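Local coordinates for D-threo-3-hydroxyaspartate dehydratase (Delftia, PDB 3WQC), which uses pyridoxal 5'-phosphate and a divalent metal ion to convert D-threo-3-hydroxyaspartate to oxaloacetate and ammonia, at residues Ala156-His170 against Gly205-Pro219. Sequence-based numbering, arbitrary orientation.
Sequences ADDTPLLLAIGRTLH and GCVQAAEALRAAGLP
L162 and L213 pack together where two neighbouring outer helices of the PLP-binding TIM-type barrel meet. Helices 159-170 and 205-215 cross at -61°, with axes 9.7 Å apart. Both lie on the parallel barrel strands: L162 and A209 touch I145 of strand 140-146, and L213 touches V179 of strand 175-180.

The buried side is tight and apolar. L162 CD1 rests on the backbone of helix 205-215, 3.8 Å from A209 CA, and also meets the methyl of A212. In return, L213 CD2 reaches the backbone of the other helix, 3.6 Å from L162 O. G166 presents bare backbone here: L213 CD2 lies near its CA and L218 CD2 near its O. Toward the solvent side, L163 CD2 meets A216 CB at 3.6 Å.

Helix 205-215 ends in a Schellman motif, with G217 as the C-prime residue at positive phi. The turn leads into L218, whose two methyls touch different residues of helix 159-170. CD1 sits by R167 N, and CD2 lies 3.8 Å from H170 CB.

The solvent side is looser and mixed in character. At one end, CG anti to the backbone N (chi1 175°) and an extended chain carry the Q208 amide to A156 O and D157 CA, with NE2 nearest both. At the other, P219 CD lies over one face of the H170 ring, a CH-pi contact 4.0 Å from the centroid. R167 runs extended from CG to NE, and L163 CB lies against one face of its guanidinium. At the guanidinium edge a water accepts from R167 NE and donates to A216 O, each bond 2.8 Å.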
ATOM      1  N   ALA B 156     -15.389  23.101  17.592  1.00 19.90           N
ATOM      2  CA  ALA B 156     -16.149  24.220  17.036  1.00 18.64           C
ATOM      3  C   ALA B 156     -16.644  25.186  18.160  1.00 18.17           C
ATOM      4  O   ALA B 156     -16.830  26.370  17.896  1.00 22.75           O
ATOM      5  CB  ALA B 156     -17.320  23.720  16.185  1.00 21.67           C
ATOM      6  N   ASP B 157     -16.849  24.658  19.365  1.00 19.29           N
ATOM      7  CA  ASP B 157     -17.318  25.482  20.461  1.00 19.92           C
ATOM      8  C   ASP B 157     -16.201  26.024  21.362  1.00 22.47           C
ATOM      9  O   ASP B 157     -16.515  26.644  22.391  1.00 21.59           O
ATOM     10  CB  ASP B 157     -18.283  24.762  21.315  1.00 27.18           C
ATOM     11  CG  ASP B 157     -17.864  23.481  21.685  1.00 30.47           C
ATOM     12  OD1 ASP B 157     -16.696  23.017  21.351  1.00 43.06           O
ATOM     13  OD2 ASP B 157     -18.780  22.855  22.230  1.00 45.22           O
ATOM     14  N   ASP B 158     -14.937  25.841  20.960  1.00 18.16           N
ATOM     15  CA  ASP B 158     -13.809  26.204  21.792  1.00 19.13           C
ATOM     16  C   ASP B 158     -13.387  27.649  21.438  1.00 18.52           C
ATOM     17  O   ASP B 158     -12.269  27.874  20.901  1.00 18.77           O
ATOM     18  CB  ASP B 158     -12.658  25.190  21.639  1.00 19.50           C
ATOM     19  CG  ASP B 158     -11.599  25.407  22.728  1.00 19.79           C
ATOM     20  OD1 ASP B 158     -11.621  26.570  23.412  1.00 23.31           O
ATOM     21  OD2 ASP B 158     -10.715  24.492  22.873  1.00 23.70           O
ATOM     22  N   THR B 159     -14.283  28.619  21.690  1.00 16.48           N
ATOM     23  CA  THR B 159     -14.029  30.042  21.324  1.00 16.51           C
ATOM     24  C   THR B 159     -12.661  30.487  21.852  1.00 14.23           C
ATOM     25  O   THR B 159     -11.961  31.195  21.139  1.00 14.03           O
ATOM     26  CB  THR B 159     -15.193  30.920  21.789  1.00 16.33           C
ATOM     27  OG1 THR B 159     -16.328  30.493  21.007  1.00 29.92           O
ATOM     28  CG2 THR B 159     -15.014  32.340  21.489  1.00 17.91           C
ATOM     29  N   PRO B 160     -12.325  30.229  23.118  1.00 12.96           N
ATOM     30  CA  PRO B 160     -11.055  30.809  23.605  1.00 13.46           C
ATOM     31  C   PRO B 160      -9.841  30.332  22.751  1.00 12.29           C
ATOM     32  O   PRO B 160      -8.936  31.142  22.450  1.00 12.48           O
ATOM     33  CB  PRO B 160     -11.007  30.327  25.056  1.00 14.52           C
ATOM     34  CG  PRO B 160     -12.454  30.196  25.473  1.00 13.75           C
ATOM     35  CD  PRO B 160     -13.070  29.555  24.199  1.00 15.66           C
ATOM     36  N   LEU B 161      -9.823  29.050  22.411  1.00 13.05           N
ATOM     37  CA  LEU B 161      -8.643  28.533  21.656  1.00 13.03           C
ATOM     38  C   LEU B 161      -8.728  29.030  20.208  1.00 12.60           C
ATOM     39  O   LEU B 161      -7.696  29.405  19.619  1.00 12.12           O
ATOM     40  CB  LEU B 161      -8.552  27.023  21.665  1.00 14.91           C
ATOM     41  CG  LEU B 161      -7.466  26.348  20.820  1.00 19.61           C
ATOM     42  CD1 LEU B 161      -6.119  26.854  21.334  1.00 20.84           C
ATOM     43  CD2 LEU B 161      -7.555  24.820  20.966  1.00 21.72           C
ATOM     44  N   LEU B 162      -9.930  29.063  19.610  1.00 13.91           N
ATOM     45  CA  LEU B 162     -10.107  29.628  18.220  1.00 13.20           C
ATOM     46  C   LEU B 162      -9.542  31.043  18.202  1.00 12.52           C
ATOM     47  O   LEU B 162      -8.810  31.422  17.262  1.00 12.85           O
ATOM     48  CB  LEU B 162     -11.586  29.759  17.775  1.00 20.00           C
ATOM     49  CG  LEU B 162     -12.244  28.599  17.301  1.00 22.28           C
ATOM     50  CD1 LEU B 162     -13.739  28.959  17.070  1.00 21.21           C
ATOM     51  CD2 LEU B 162     -11.611  28.211  15.920  1.00 22.28           C
ATOM     52  N   LEU B 163      -9.972  31.886  19.177  1.00 11.94           N
ATOM     53  CA  LEU B 163      -9.495  33.275  19.136  1.00 12.81           C
ATOM     54  C   LEU B 163      -7.980  33.361  19.331  1.00 10.24           C
ATOM     55  O   LEU B 163      -7.309  34.253  18.787  1.00 11.91           O
ATOM     56  CB  LEU B 163     -10.244  34.152  20.155  1.00 13.53           C
ATOM     57  CG  LEU B 163     -11.611  34.625  19.677  1.00 20.11           C
ATOM     58  CD1 LEU B 163     -12.370  33.886  18.631  1.00 18.93           C
ATOM     59  CD2 LEU B 163     -12.374  35.341  20.767  1.00 16.68           C
ATOM     60  N   ALA B 164      -7.474  32.517  20.291  1.00 10.22           N
ATOM     61  CA  ALA B 164      -6.041  32.596  20.562  1.00 10.35           C
ATOM     62  C   ALA B 164      -5.214  32.261  19.293  1.00  9.33           C
ATOM     63  O   ALA B 164      -4.253  32.933  18.940  1.00 10.78           O
ATOM     64  CB  ALA B 164      -5.668  31.583  21.674  1.00 12.39           C
ATOM     65  N   ILE B 165      -5.682  31.233  18.556  1.00 10.05           N
ATOM     66  CA  ILE B 165      -4.973  30.886  17.309  1.00  9.17           C
ATOM     67  C   ILE B 165      -5.199  31.963  16.251  1.00  9.63           C
ATOM     68  O   ILE B 165      -4.215  32.386  15.578  1.00 10.33           O
ATOM     69  CB  ILE B 165      -5.517  29.527  16.805  1.00  9.05           C
ATOM     70  CG1 ILE B 165      -5.144  28.421  17.810  1.00 10.72           C
ATOM     71  CG2 ILE B 165      -4.974  29.214  15.395  1.00 10.62           C
ATOM     72  CD1 ILE B 165      -5.935  27.120  17.514  1.00 11.05           C
ATOM     73  N   GLY B 166      -6.469  32.420  16.095  1.00 10.07           N
ATOM     74  CA  GLY B 166      -6.682  33.443  15.091  1.00  9.56           C
ATOM     75  C   GLY B 166      -5.910  34.748  15.360  1.00 10.70           C
ATOM     76  O   GLY B 166      -5.362  35.333  14.421  1.00 11.47           O
ATOM     77  N   ARG B 167      -5.859  35.199  16.630  1.00 10.66           N
ATOM     78  CA  ARG B 167      -5.050  36.390  16.960  1.00  9.98           C
ATOM     79  C   ARG B 167      -3.595  36.172  16.743  1.00  9.95           C
ATOM     80  O   ARG B 167      -2.880  37.046  16.288  1.00 11.89           O
ATOM     81  CB  ARG B 167      -5.389  36.825  18.388  1.00 10.90           C
ATOM     82  CG  ARG B 167      -6.786  37.370  18.502  1.00 11.26           C
ATOM     83  CD  ARG B 167      -7.178  37.568  19.954  1.00 13.39           C
ATOM     84  NE  ARG B 167      -8.507  38.195  20.034  1.00 14.69           N
ATOM     85  CZ  ARG B 167      -9.295  38.046  21.104  1.00 16.60           C
ATOM     86  NH1 ARG B 167      -8.944  37.185  22.093  1.00 20.65           N
ATOM     87  NH2 ARG B 167     -10.475  38.641  21.135  1.00 21.75           N
ATOM     88  N   THR B 168      -3.096  34.973  17.102  1.00  9.95           N
ATOM     89  CA  THR B 168      -1.659  34.723  16.939  1.00 10.41           C
ATOM     90  C   THR B 168      -1.306  34.921  15.443  1.00  9.36           C
ATOM     91  O   THR B 168      -0.290  35.543  15.079  1.00 11.93           O
ATOM     92  CB  THR B 168      -1.312  33.294  17.368  1.00 10.63           C
ATOM     93  OG1 THR B 168      -1.561  33.164  18.765  1.00 12.33           O
ATOM     94  CG2 THR B 168       0.158  32.949  17.057  1.00 10.79           C
ATOM     95  N   LEU B 169      -2.174  34.347  14.561  1.00  9.77           N
ATOM     96  CA  LEU B 169      -1.922  34.516  13.122  1.00 11.57           C
ATOM     97  C   LEU B 169      -2.075  35.961  12.659  1.00 10.98           C
ATOM     98  O   LEU B 169      -1.192  36.537  11.990  1.00 12.50           O
ATOM     99  CB  LEU B 169      -2.908  33.599  12.325  1.00 10.78           C
ATOM    100  CG  LEU B 169      -2.623  32.100  12.523  1.00  9.98           C
ATOM    101  CD1 LEU B 169      -3.846  31.304  11.952  1.00 11.45           C
ATOM    102  CD2 LEU B 169      -1.301  31.644  11.890  1.00 12.45           C
ATOM    103  N   HIS B 170      -3.215  36.577  13.045  1.00 11.48           N
ATOM    104  CA  HIS B 170      -3.531  37.923  12.507  1.00 11.48           C
ATOM    105  C   HIS B 170      -2.611  39.024  13.054  1.00 11.75           C
ATOM    106  O   HIS B 170      -2.052  39.848  12.322  1.00 14.37           O
ATOM    107  CB  HIS B 170      -4.980  38.211  12.828  1.00 11.56           C
ATOM    108  CG  HIS B 170      -5.459  39.503  12.271  1.00 13.16           C
ATOM    109  ND1 HIS B 170      -5.673  39.680  10.940  1.00 15.15           N
ATOM    110  CD2 HIS B 170      -5.810  40.674  12.869  1.00 20.40           C
ATOM    111  CE1 HIS B 170      -6.096  40.952  10.704  1.00 18.42           C
ATOM    112  NE2 HIS B 170      -6.216  41.538  11.870  1.00 23.09           N
ATOM    113  N   GLY B 205     -21.050  23.304  12.450  1.00 15.49           N
ATOM    114  CA  GLY B 205     -19.883  23.490  13.311  1.00 14.85           C
ATOM    115  C   GLY B 205     -18.825  24.348  12.607  1.00 15.40           C
ATOM    116  O   GLY B 205     -18.214  25.205  13.272  1.00 13.95           O
ATOM    117  N   CYS B 206     -18.591  24.166  11.291  1.00 13.00           N
ATOM    118  CA  CYS B 206     -17.558  24.990  10.643  1.00 12.80           C
ATOM    119  C   CYS B 206     -18.022  26.447  10.621  1.00 13.43           C
ATOM    120  O   CYS B 206     -17.234  27.358  10.808  1.00 12.41           O
ATOM    121  CB  CYS B 206     -17.287  24.394   9.259  1.00 14.34           C
ATOM    122  SG  CYS B 206     -15.617  24.831   8.747  1.00 15.02           S
ATOM    123  N   VAL B 207     -19.314  26.661  10.245  1.00 13.04           N
ATOM    124  CA  VAL B 207     -19.827  28.027  10.194  1.00 13.54           C
ATOM    125  C   VAL B 207     -19.836  28.629  11.619  1.00 14.41           C
ATOM    126  O   VAL B 207     -19.467  29.820  11.732  1.00 14.10           O
ATOM    127  CB  VAL B 207     -21.250  27.969   9.560  1.00 14.19           C
ATOM    128  CG1 VAL B 207     -21.913  29.359   9.710  1.00 19.35           C
ATOM    129  CG2 VAL B 207     -21.151  27.637   8.048  1.00 16.63           C
ATOM    130  N   GLN B 208     -20.141  27.837  12.647  1.00 13.68           N
ATOM    131  CA  GLN B 208     -20.069  28.369  14.025  1.00 12.97           C
ATOM    132  C   GLN B 208     -18.673  28.893  14.329  1.00 11.73           C
ATOM    133  O   GLN B 208     -18.507  29.991  14.904  1.00 12.23           O
ATOM    134  CB  GLN B 208     -20.422  27.255  15.036  1.00 14.75           C
ATOM    135  CG  GLN B 208     -20.281  27.582  16.526  1.00 14.99           C
ATOM    136  CD  GLN B 208     -20.556  26.388  17.438  1.00 25.60           C
ATOM    137  OE1 GLN B 208     -20.751  25.266  16.927  1.00 30.10           O
ATOM    138  NE2 GLN B 208     -20.311  26.530  18.697  1.00 25.97           N
ATOM    139  N   ALA B 209     -17.642  28.114  13.932  1.00 10.98           N
ATOM    140  CA  ALA B 209     -16.258  28.579  14.228  1.00  9.71           C
ATOM    141  C   ALA B 209     -15.990  29.873  13.467  1.00 10.35           C
ATOM    142  O   ALA B 209     -15.365  30.807  14.017  1.00 11.36           O
ATOM    143  CB  ALA B 209     -15.268  27.491  13.800  1.00 10.88           C
ATOM    144  N   ALA B 210     -16.407  29.934  12.166  1.00 11.30           N
ATOM    145  CA  ALA B 210     -16.124  31.158  11.350  1.00 11.98           C
ATOM    146  C   ALA B 210     -16.843  32.353  12.050  1.00 10.99           C
ATOM    147  O   ALA B 210     -16.255  33.444  12.121  1.00 12.46           O
ATOM    148  CB  ALA B 210     -16.632  30.980   9.941  1.00 12.53           C
ATOM    149  N   GLU B 211     -18.087  32.097  12.461  1.00 11.84           N
ATOM    150  CA  GLU B 211     -18.849  33.226  13.059  1.00 12.27           C
ATOM    151  C   GLU B 211     -18.231  33.715  14.373  1.00 12.84           C
ATOM    152  O   GLU B 211     -18.291  34.916  14.712  1.00 12.38           O
ATOM    153  CB  GLU B 211     -20.298  32.850  13.267  1.00 13.32           C
ATOM    154  CG  GLU B 211     -20.973  32.758  11.918  1.00 15.60           C
ATOM    155  CD  GLU B 211     -22.403  32.242  12.004  1.00 22.43           C
ATOM    156  OE1 GLU B 211     -23.154  32.249  10.979  1.00 22.98           O
ATOM    157  OE2 GLU B 211     -22.853  31.815  13.094  1.00 32.99           O
ATOM    158  N   ALA B 212     -17.632  32.797  15.137  1.00 11.20           N
ATOM    159  CA  ALA B 212     -16.942  33.186  16.414  1.00 11.98           C
ATOM    160  C   ALA B 212     -15.709  34.049  16.065  1.00 12.21           C
ATOM    161  O   ALA B 212     -15.485  35.090  16.692  1.00 11.89           O
ATOM    162  CB  ALA B 212     -16.564  31.943  17.212  1.00 13.39           C
ATOM    163  N   LEU B 213     -14.890  33.610  15.082  1.00 11.52           N
ATOM    164  CA  LEU B 213     -13.725  34.417  14.716  1.00 11.39           C
ATOM    165  C   LEU B 213     -14.183  35.832  14.270  1.00 10.60           C
ATOM    166  O   LEU B 213     -13.594  36.836  14.656  1.00 11.80           O
ATOM    167  CB  LEU B 213     -12.978  33.719  13.557  1.00 11.37           C
ATOM    168  CG  LEU B 213     -12.212  32.454  13.998  1.00 10.58           C
ATOM    169  CD1 LEU B 213     -11.861  31.703  12.675  1.00 12.96           C
ATOM    170  CD2 LEU B 213     -10.929  32.821  14.778  1.00 11.85           C
ATOM    171  N   ARG B 214     -15.200  35.859  13.385  1.00 10.98           N
ATOM    172  CA  ARG B 214     -15.618  37.184  12.840  1.00 11.85           C
ATOM    173  C   ARG B 214     -16.253  38.041  13.961  1.00 10.92           C
ATOM    174  O   ARG B 214     -16.077  39.254  13.973  1.00 13.53           O
ATOM    175  CB  ARG B 214     -16.680  36.933  11.754  1.00 13.37           C
ATOM    176  CG  ARG B 214     -16.032  36.230  10.519  1.00 14.47           C
ATOM    177  CD  ARG B 214     -17.288  35.966   9.525  1.00 22.16           C
ATOM    178  NE  ARG B 214     -16.988  35.146   8.494  1.00 25.43           N
ATOM    179  CZ  ARG B 214     -17.730  34.186   8.050  1.00 18.75           C
ATOM    180  NH1 ARG B 214     -19.029  33.945   8.465  1.00 17.88           N
ATOM    181  NH2 ARG B 214     -17.198  33.471   7.134  1.00 21.58           N
ATOM    182  N   ALA B 215     -16.918  37.399  14.939  1.00 11.75           N
ATOM    183  CA  ALA B 215     -17.503  38.165  16.086  1.00 11.89           C
ATOM    184  C   ALA B 215     -16.360  38.833  16.916  1.00 13.67           C
ATOM    185  O   ALA B 215     -16.587  39.888  17.501  1.00 16.61           O
ATOM    186  CB  ALA B 215     -18.364  37.245  16.965  1.00 15.81           C
ATOM    187  N   ALA B 216     -15.159  38.275  16.900  1.00 13.53           N
ATOM    188  CA  ALA B 216     -13.963  38.829  17.566  1.00 14.85           C
ATOM    189  C   ALA B 216     -13.223  39.809  16.691  1.00 14.68           C
ATOM    190  O   ALA B 216     -12.095  40.234  17.033  1.00 17.77           O
ATOM    191  CB  ALA B 216     -13.047  37.651  18.043  1.00 18.05           C
ATOM    192  N   GLY B 217     -13.756  40.157  15.508  1.00 13.87           N
ATOM    193  CA  GLY B 217     -13.063  41.131  14.617  1.00 15.11           C
ATOM    194  C   GLY B 217     -12.009  40.538  13.734  1.00 11.89           C
ATOM    195  O   GLY B 217     -11.268  41.291  13.115  1.00 16.22           O
ATOM    196  N   LEU B 218     -11.959  39.187  13.677  1.00 13.02           N
ATOM    197  CA  LEU B 218     -10.878  38.528  12.884  1.00 12.36           C
ATOM    198  C   LEU B 218     -11.442  38.153  11.515  1.00 14.02           C
ATOM    199  O   LEU B 218     -12.633  37.804  11.432  1.00 14.58           O
ATOM    200  CB  LEU B 218     -10.418  37.220  13.602  1.00 12.89           C
ATOM    201  CG  LEU B 218      -9.697  37.519  14.935  1.00 11.20           C
ATOM    202  CD1 LEU B 218      -9.659  36.245  15.720  1.00 14.69           C
ATOM    203  CD2 LEU B 218      -8.284  38.033  14.604  1.00 16.62           C
ATOM    204  N   PRO B 219     -10.623  38.259  10.449  1.00 12.97           N
ATOM    205  CA  PRO B 219     -11.151  37.839   9.140  1.00 13.84           C
ATOM    206  C   PRO B 219     -11.331  36.340   9.094  1.00 13.98           C
ATOM    207  O   PRO B 219     -10.525  35.557   9.703  1.00 15.67           O
ATOM    208  CB  PRO B 219     -10.027  38.233   8.175  1.00 16.49           C
ATOM    209  CG  PRO B 219      -8.744  38.220   9.024  1.00 17.42           C
ATOM    210  CD  PRO B 219      -9.167  38.564  10.472  1.00 14.98           C
TER
HETATM  211  O   HOH W   1      -9.478  39.812  17.929  1.00 25.84           O